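Uncharacterized protein (Bacteroides thetaiotaomicron VPI-5482, PDB 3KNY) is of unknown function but is a two-domain member of the BT_3535-like family and is probably a bacterial lipoprotein. Local coordinates at residues Tyr140-Val145 and Ser160-Ser165; Ala191-Thr196 and Val208-Thr213. One frame throughout, in Å; residues are numbered along the deposited sequence.

Contact 1 of 2, residues Tyr140-Val145 and Ser160-Ser165; sequences YIKAAV and SVYTGS
Tyr140 folds its ring across the sheet onto Gly164, its hydrogen-bonded partner on the antiparallel strand. CG sits between the backbone N and the carbonyl carbon (chi1 59°), and from there the ring reaches the Gly164 backbone. Gly164 CA lies 4.0 Å from the Tyr140 ring centroid, a CH-pi contact over the face; the arrangement is that known as aromatic rescue of glycine, the ring taking the place of the missing side chain. Lys142 CE lies against the opposite face of the Tyr140 ring, offset toward the rim.

Tyr162 makes a related contact from the other strand. With the same first torsion (chi1 59°), its ring leans over Lys142, whose CB stands 3.8 Å from the Tyr162 ring centroid, again above a face. The extended lysine chain continues past the phenol, bringing Lys142 CD to 3.6 Å from Tyr162 OH, while Ala144 CB meets the ring edge at CE1. The aliphatic part of Lys142 thus touches both rings.

On the reverse of the sheet, Ile141 CG2 and Val161 CG1 meet at 3.6 Å, their side chains crossing at a slant. Thr163 OG1 donates to Tyr140 O at 2.9 Å, and the bond from Gly164 N to that same carbonyl is weak. The remaining backbone ladder is regular, as in Lys142 N to Tyr162 O at 2.8 Å with an N-H...O angle of 171°.

An alanine at Tyr140 would probably leave Gly164 without its aromatic cover and Lys142 CE without the ring it lies against.

Chemically, the hairpin 140-149/154-164 is held by its ladder, with CH-pi packing on the tyrosine face and aliphatic contact on the Ile141 face.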
ATOM      1  N   TYR A 140     -11.509   9.037   1.954  1.00 27.85           N
ATOM      2  CA  TYR A 140     -10.268   8.342   1.664  1.00 28.84           C
ATOM      3  C   TYR A 140      -9.759   8.644   0.250  1.00 27.32           C
ATOM      4  O   TYR A 140     -10.521   9.064  -0.605  1.00 27.10           O
ATOM      5  CB  TYR A 140     -10.489   6.823   1.823  1.00 29.21           C
ATOM      6  CG  TYR A 140     -11.569   6.257   0.927  1.00 27.71           C
ATOM      7  CD1 TYR A 140     -11.391   6.184  -0.461  1.00 33.55           C
ATOM      8  CD2 TYR A 140     -12.784   5.803   1.451  1.00 33.98           C
ATOM      9  CE1 TYR A 140     -12.396   5.679  -1.312  1.00 28.96           C
ATOM     10  CE2 TYR A 140     -13.801   5.301   0.602  1.00 30.22           C
ATOM     11  CZ  TYR A 140     -13.585   5.245  -0.770  1.00 30.20           C
ATOM     12  OH  TYR A 140     -14.535   4.748  -1.608  1.00 37.88           O
ATOM     13  N   ILE A 141      -8.471   8.419   0.020  1.00 25.73           N
ATOM     14  CA  ILE A 141      -7.907   8.445  -1.329  1.00 24.38           C
ATOM     15  C   ILE A 141      -7.345   7.063  -1.599  1.00 26.74           C
ATOM     16  O   ILE A 141      -6.471   6.585  -0.855  1.00 25.81           O
ATOM     17  CB  ILE A 141      -6.749   9.434  -1.481  1.00 23.09           C
ATOM     18  CG1 ILE A 141      -7.193  10.871  -1.184  1.00 20.76           C
ATOM     19  CG2 ILE A 141      -6.153   9.308  -2.879  1.00 14.22           C
ATOM     20  CD1 ILE A 141      -5.990  11.836  -1.024  1.00 23.76           C
ATOM     21  N   LYS A 142      -7.844   6.422  -2.651  1.00 27.07           N
ATOM     22  CA  LYS A 142      -7.355   5.115  -3.060  1.00 27.51           C
ATOM     23  C   LYS A 142      -6.721   5.137  -4.448  1.00 26.85           C
ATOM     24  O   LYS A 142      -7.086   5.968  -5.283  1.00 30.24           O
ATOM     25  CB  LYS A 142      -8.515   4.128  -3.071  1.00 28.67           C
ATOM     26  CG  LYS A 142      -8.997   3.813  -1.684  1.00 30.28           C
ATOM     27  CD  LYS A 142     -10.062   2.753  -1.675  1.00 29.51           C
ATOM     28  CE  LYS A 142     -10.576   2.525  -0.255  1.00 33.24           C
ATOM     29  NZ  LYS A 142     -11.164   1.163  -0.141  1.00 39.55           N
ATOM     30  N   ALA A 143      -5.806   4.201  -4.692  1.00 24.49           N
ATOM     31  CA  ALA A 143      -5.163   4.000  -6.001  1.00 23.46           C
ATOM     32  C   ALA A 143      -5.536   2.601  -6.499  1.00 24.59           C
ATOM     33  O   ALA A 143      -5.616   1.659  -5.701  1.00 26.07           O
ATOM     34  CB  ALA A 143      -3.633   4.155  -5.895  1.00 20.53           C
ATOM     35  N   ALA A 144      -5.820   2.477  -7.797  1.00 24.46           N
ATOM     36  CA  ALA A 144      -6.058   1.176  -8.463  1.00 23.55           C
ATOM     37  C   ALA A 144      -5.163   1.114  -9.712  1.00 23.46           C
ATOM     38  O   ALA A 144      -4.915   2.105 -10.337  1.00 25.43           O
ATOM     39  CB  ALA A 144      -7.491   1.023  -8.836  1.00 19.81           C
ATOM     40  N   VAL A 145      -4.701  -0.061 -10.083  1.00 25.77           N
ATOM     41  CA  VAL A 145      -3.697  -0.217 -11.137  1.00 26.15           C
ATOM     42  C   VAL A 145      -3.996  -1.488 -11.873  1.00 27.97           C
ATOM     43  O   VAL A 145      -4.263  -2.511 -11.248  1.00 30.34           O
ATOM     44  CB  VAL A 145      -2.282  -0.398 -10.546  1.00 25.19           C
ATOM     45  CG1 VAL A 145      -1.302  -0.637 -11.633  1.00 25.88           C
ATOM     46  CG2 VAL A 145      -1.881   0.826  -9.758  1.00 28.13           C
ATOM     47  N   SER A 160      -5.410   4.569 -11.623  1.00 26.77           N
ATOM     48  CA  SER A 160      -6.445   5.486 -11.150  1.00 26.54           C
ATOM     49  C   SER A 160      -6.279   5.869  -9.726  1.00 27.81           C
ATOM     50  O   SER A 160      -5.803   5.078  -8.917  1.00 29.72           O
ATOM     51  CB  SER A 160      -7.820   4.871 -11.257  1.00 25.72           C
ATOM     52  OG  SER A 160      -8.010   4.340 -12.541  1.00 30.50           O
ATOM     53  N   VAL A 161      -6.716   7.085  -9.419  1.00 27.90           N
ATOM     54  CA  VAL A 161      -6.767   7.582  -8.066  1.00 28.62           C
ATOM     55  C   VAL A 161      -8.173   8.017  -7.883  1.00 28.37           C
ATOM     56  O   VAL A 161      -8.721   8.688  -8.724  1.00 32.57           O
ATOM     57  CB  VAL A 161      -5.844   8.743  -7.830  1.00 28.81           C
ATOM     58  CG1 VAL A 161      -6.075   9.287  -6.442  1.00 22.41           C
ATOM     59  CG2 VAL A 161      -4.397   8.274  -7.974  1.00 34.02           C
ATOM     60  N   TYR A 162      -8.797   7.574  -6.820  1.00 29.67           N
ATOM     61  CA  TYR A 162     -10.175   7.969  -6.574  1.00 29.99           C
ATOM     62  C   TYR A 162     -10.443   8.180  -5.103  1.00 31.24           C
ATOM     63  O   TYR A 162      -9.665   7.776  -4.214  1.00 31.82           O
ATOM     64  CB  TYR A 162     -11.145   6.956  -7.149  1.00 27.55           C
ATOM     65  CG  TYR A 162     -10.967   5.584  -6.601  1.00 27.44           C
ATOM     66  CD1 TYR A 162      -9.979   4.746  -7.084  1.00 33.62           C
ATOM     67  CD2 TYR A 162     -11.807   5.103  -5.622  1.00 32.22           C
ATOM     68  CE1 TYR A 162      -9.831   3.463  -6.587  1.00 31.72           C
ATOM     69  CE2 TYR A 162     -11.669   3.829  -5.119  1.00 27.22           C
ATOM     70  CZ  TYR A 162     -10.680   3.017  -5.598  1.00 28.05           C
ATOM     71  OH  TYR A 162     -10.556   1.752  -5.083  1.00 35.85           O
ATOM     72  N   THR A 163     -11.576   8.811  -4.864  1.00 31.10           N
ATOM     73  CA  THR A 163     -11.918   9.246  -3.558  1.00 31.67           C
ATOM     74  C   THR A 163     -13.337   8.816  -3.264  1.00 31.46           C
ATOM     75  O   THR A 163     -14.077   8.449  -4.149  1.00 32.98           O
ATOM     76  CB  THR A 163     -11.715  10.752  -3.490  1.00 31.67           C
ATOM     77  OG1 THR A 163     -11.843  11.182  -2.144  1.00 37.88           O
ATOM     78  CG2 THR A 163     -12.720  11.479  -4.364  1.00 28.58           C
ATOM     79  N   GLY A 164     -13.708   8.837  -2.000  1.00 32.72           N
ATOM     80  CA  GLY A 164     -15.038   8.424  -1.572  1.00 30.36           C
ATOM     81  C   GLY A 164     -15.109   8.437  -0.056  1.00 30.63           C
ATOM     82  O   GLY A 164     -14.174   8.886   0.631  1.00 30.72           O
ATOM     83  N   SER A 165     -16.230   7.973   0.470  1.00 30.98           N
ATOM     84  CA  SER A 165     -16.429   7.896   1.913  1.00 31.45           C
ATOM     85  C   SER A 165     -17.445   6.820   2.267  1.00 32.52           C
ATOM     86  O   SER A 165     -18.394   6.601   1.533  1.00 32.76           O
ATOM     87  CB  SER A 165     -16.935   9.239   2.454  1.00 29.84           C
ATOM     88  OG  SER A 165     -17.334   9.119   3.809  1.00 25.60           O
TER

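Contact 2 of 2, residues Ala191-Thr196 and Val208-Thr213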
ATOM      1  N   ALA A 191       2.584   3.621  -6.197  1.00 27.88           N
ATOM      2  CA  ALA A 191       1.512   4.545  -6.570  1.00 26.01           C
ATOM      3  C   ALA A 191       1.584   5.701  -5.568  1.00 27.88           C
ATOM      4  O   ALA A 191       1.678   5.468  -4.353  1.00 29.74           O
ATOM      5  CB  ALA A 191       0.121   3.849  -6.515  1.00 21.65           C
ATOM      6  N   SER A 192       1.565   6.938  -6.064  1.00 25.82           N
ATOM      7  CA  SER A 192       1.685   8.093  -5.190  1.00 26.02           C
ATOM      8  C   SER A 192       0.653   9.109  -5.514  1.00 26.94           C
ATOM      9  O   SER A 192       0.153   9.156  -6.630  1.00 27.97           O
ATOM     10  CB  SER A 192       3.047   8.764  -5.347  1.00 24.47           C
ATOM     11  OG  SER A 192       4.060   7.948  -4.801  1.00 28.45           O
ATOM     12  N   CYS A 193       0.360   9.960  -4.539  1.00 24.89           N
ATOM     13  CA  CYS A 193      -0.447  11.099  -4.819  1.00 22.91           C
ATOM     14  C   CYS A 193       0.149  12.316  -4.152  1.00 23.33           C
ATOM     15  O   CYS A 193       0.909  12.206  -3.179  1.00 23.88           O
ATOM     16  CB  CYS A 193      -1.860  10.862  -4.371  1.00 26.18           C
ATOM     17  SG  CYS A 193      -2.058  10.947  -2.606  1.00 28.45           S
ATOM     18  N   SER A 194      -0.162  13.461  -4.738  1.00 20.68           N
ATOM     19  CA  SER A 194       0.219  14.732  -4.213  1.00 22.00           C
ATOM     20  C   SER A 194      -0.825  15.742  -4.683  1.00 21.75           C
ATOM     21  O   SER A 194      -0.847  16.105  -5.838  1.00 22.69           O
ATOM     22  CB  SER A 194       1.595  15.106  -4.728  1.00 21.59           C
ATOM     23  OG  SER A 194       1.976  16.360  -4.192  1.00 24.28           O
ATOM     24  N   GLY A 195      -1.700  16.150  -3.784  1.00 21.66           N
ATOM     25  CA  GLY A 195      -2.868  16.943  -4.142  1.00 23.79           C
ATOM     26  C   GLY A 195      -3.705  17.355  -2.928  1.00 25.66           C
ATOM     27  O   GLY A 195      -3.241  17.288  -1.785  1.00 26.87           O
ATOM     28  N   THR A 196      -4.933  17.791  -3.178  1.00 25.14           N
ATOM     29  CA  THR A 196      -5.803  18.293  -2.147  1.00 24.55           C
ATOM     30  C   THR A 196      -7.080  17.500  -2.137  1.00 24.53           C
ATOM     31  O   THR A 196      -7.731  17.337  -3.167  1.00 28.76           O
ATOM     32  CB  THR A 196      -6.085  19.793  -2.335  1.00 24.60           C
ATOM     33  OG1 THR A 196      -4.851  20.489  -2.201  1.00 29.40           O
ATOM     34  CG2 THR A 196      -7.002  20.347  -1.226  1.00 20.69           C
ATOM     35  N   VAL A 208      -7.481  18.938   2.798  1.00 25.70           N
ATOM     36  CA  VAL A 208      -6.267  18.305   3.285  1.00 27.36           C
ATOM     37  C   VAL A 208      -5.326  18.118   2.112  1.00 27.41           C
ATOM     38  O   VAL A 208      -5.725  17.583   1.078  1.00 27.89           O
ATOM     39  CB  VAL A 208      -6.561  16.921   3.930  1.00 28.96           C
ATOM     40  CG1 VAL A 208      -5.313  16.347   4.575  1.00 25.25           C
ATOM     41  CG2 VAL A 208      -7.651  17.059   4.944  1.00 25.62           C
ATOM     42  N   THR A 209      -4.089  18.585   2.266  1.00 26.59           N
ATOM     43  CA  THR A 209      -3.057  18.371   1.270  1.00 24.87           C
ATOM     44  C   THR A 209      -2.498  17.035   1.642  1.00 24.02           C
ATOM     45  O   THR A 209      -2.169  16.829   2.798  1.00 26.42           O
ATOM     46  CB  THR A 209      -1.990  19.473   1.290  1.00 24.61           C
ATOM     47  OG1 THR A 209      -2.619  20.699   0.928  1.00 28.72           O
ATOM     48  CG2 THR A 209      -0.923  19.214   0.260  1.00 24.63           C
ATOM     49  N   VAL A 210      -2.467  16.112   0.684  1.00 22.24           N
ATOM     50  CA  VAL A 210      -2.049  14.745   0.932  1.00 22.20           C
ATOM     51  C   VAL A 210      -0.909  14.316   0.017  1.00 22.32           C
ATOM     52  O   VAL A 210      -1.022  14.382  -1.193  1.00 24.65           O
ATOM     53  CB  VAL A 210      -3.193  13.779   0.722  1.00 22.79           C
ATOM     54  CG1 VAL A 210      -2.709  12.339   0.951  1.00 23.19           C
ATOM     55  CG2 VAL A 210      -4.372  14.148   1.653  1.00 22.42           C
ATOM     56  N   GLN A 211       0.194  13.872   0.602  1.00 21.87           N
ATOM     57  CA  GLN A 211       1.316  13.357  -0.170  1.00 20.81           C
ATOM     58  C   GLN A 211       1.650  11.982   0.401  1.00 19.83           C
ATOM     59  O   GLN A 211       2.221  11.904   1.488  1.00 22.67           O
ATOM     60  CB  GLN A 211       2.507  14.290  -0.058  1.00 17.93           C
ATOM     61  CG  GLN A 211       2.280  15.647  -0.637  1.00 23.43           C
ATOM     62  CD  GLN A 211       3.456  16.587  -0.384  1.00 19.95           C
ATOM     63  OE1 GLN A 211       3.597  17.155   0.665  1.00 31.91           O
ATOM     64  NE2 GLN A 211       4.282  16.738  -1.357  1.00 31.16           N
ATOM     65  N   LYS A 212       1.294  10.911  -0.318  1.00 19.24           N
ATOM     66  CA  LYS A 212       1.492   9.539   0.159  1.00 24.10           C
ATOM     67  C   LYS A 212       1.931   8.571  -0.921  1.00 23.60           C
ATOM     68  O   LYS A 212       1.701   8.818  -2.092  1.00 25.13           O
ATOM     69  CB  LYS A 212       0.190   9.011   0.794  1.00 27.43           C
ATOM     70  CG  LYS A 212      -0.221   9.801   2.005  1.00 27.88           C
ATOM     71  CD  LYS A 212      -0.384   8.967   3.232  1.00 30.99           C
ATOM     72  CE  LYS A 212       0.303   9.610   4.378  1.00 38.49           C
ATOM     73  NZ  LYS A 212       0.206   8.838   5.617  1.00 38.50           N
ATOM     74  N   THR A 213       2.544   7.461  -0.513  1.00 23.64           N
ATOM     75  CA  THR A 213       2.989   6.434  -1.444  1.00 24.73           C
ATOM     76  C   THR A 213       2.646   5.047  -0.904  1.00 26.92           C
ATOM     77  O   THR A 213       2.878   4.735   0.248  1.00 28.42           O
ATOM     78  CB  THR A 213       4.497   6.532  -1.722  1.00 25.91           C
ATOM     79  OG1 THR A 213       4.789   7.791  -2.345  1.00 29.36           O
ATOM     80  CG2 THR A 213       4.976   5.426  -2.652  1.00 19.39           C
TER
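Ser192 OG and Thr213 OG1 lie 2.6 Å apart in a hydrogen bond that joins a non-hydrogen-bonded backbone pair through its side chains. Each oxygen is anti to its own carbonyl carbon (chi1 -71° in Ser192, -63° in Thr213), and the two hydroxyls meet on one face of the sheet. Farther along that face Gln211 CG packs at 3.6 Å from Ser194 OG. Thr196 and Thr209 follow, their OG1 atoms 3.8 Å apart and so merely neighbours.

The other face is less polar across the strands. Cys193 SG touches Val210 CG1 diagonally at 3.9 Å, and both residues look toward strand 124-134, where Cys193 meets Leu132 and Val210 meets Tyr133. Beneath them runs the antiparallel ladder: Cys193 N bonds to Lys212 O at 3.0 Å, and Val210 N to Gly195 O at 2.8 Å with an N-H...O angle of 165°. Pairing therefore carries on at Gly195, where the first strand turns a corner.

The hairpin 188-201/204-217 is accordingly two-sided: hydroxyl and amide groups line the partly exposed face, while Cys193 and Val210 form an apolar patch toward the neighbouring sheet, sharing their face with Lys212, whose side chain packs on Val10 of strand 7-10.

Each contact is the antiparallel ladder of a beta hairpin, but in a different sheet: contact 1 in the three-stranded sheet 124-134/140-149/154-164, contact 2 in the larger mixed sheet. Their centres are 11 Å apart and the sheets pack through apolar groups, Ala143 CB to Ala191 CB at 3.8 Å and Ile141 CD1 to Val210 CB at 3.8 Å. Contact 1 is mainly a surface contact, with aromatic rings and a lysine chain on its outward face; contact 2 is partly buried and puts hydroxyls on the corresponding side. Their outer faces thus differ in chemistry, whereas the facing sides meet mostly through apolar groups.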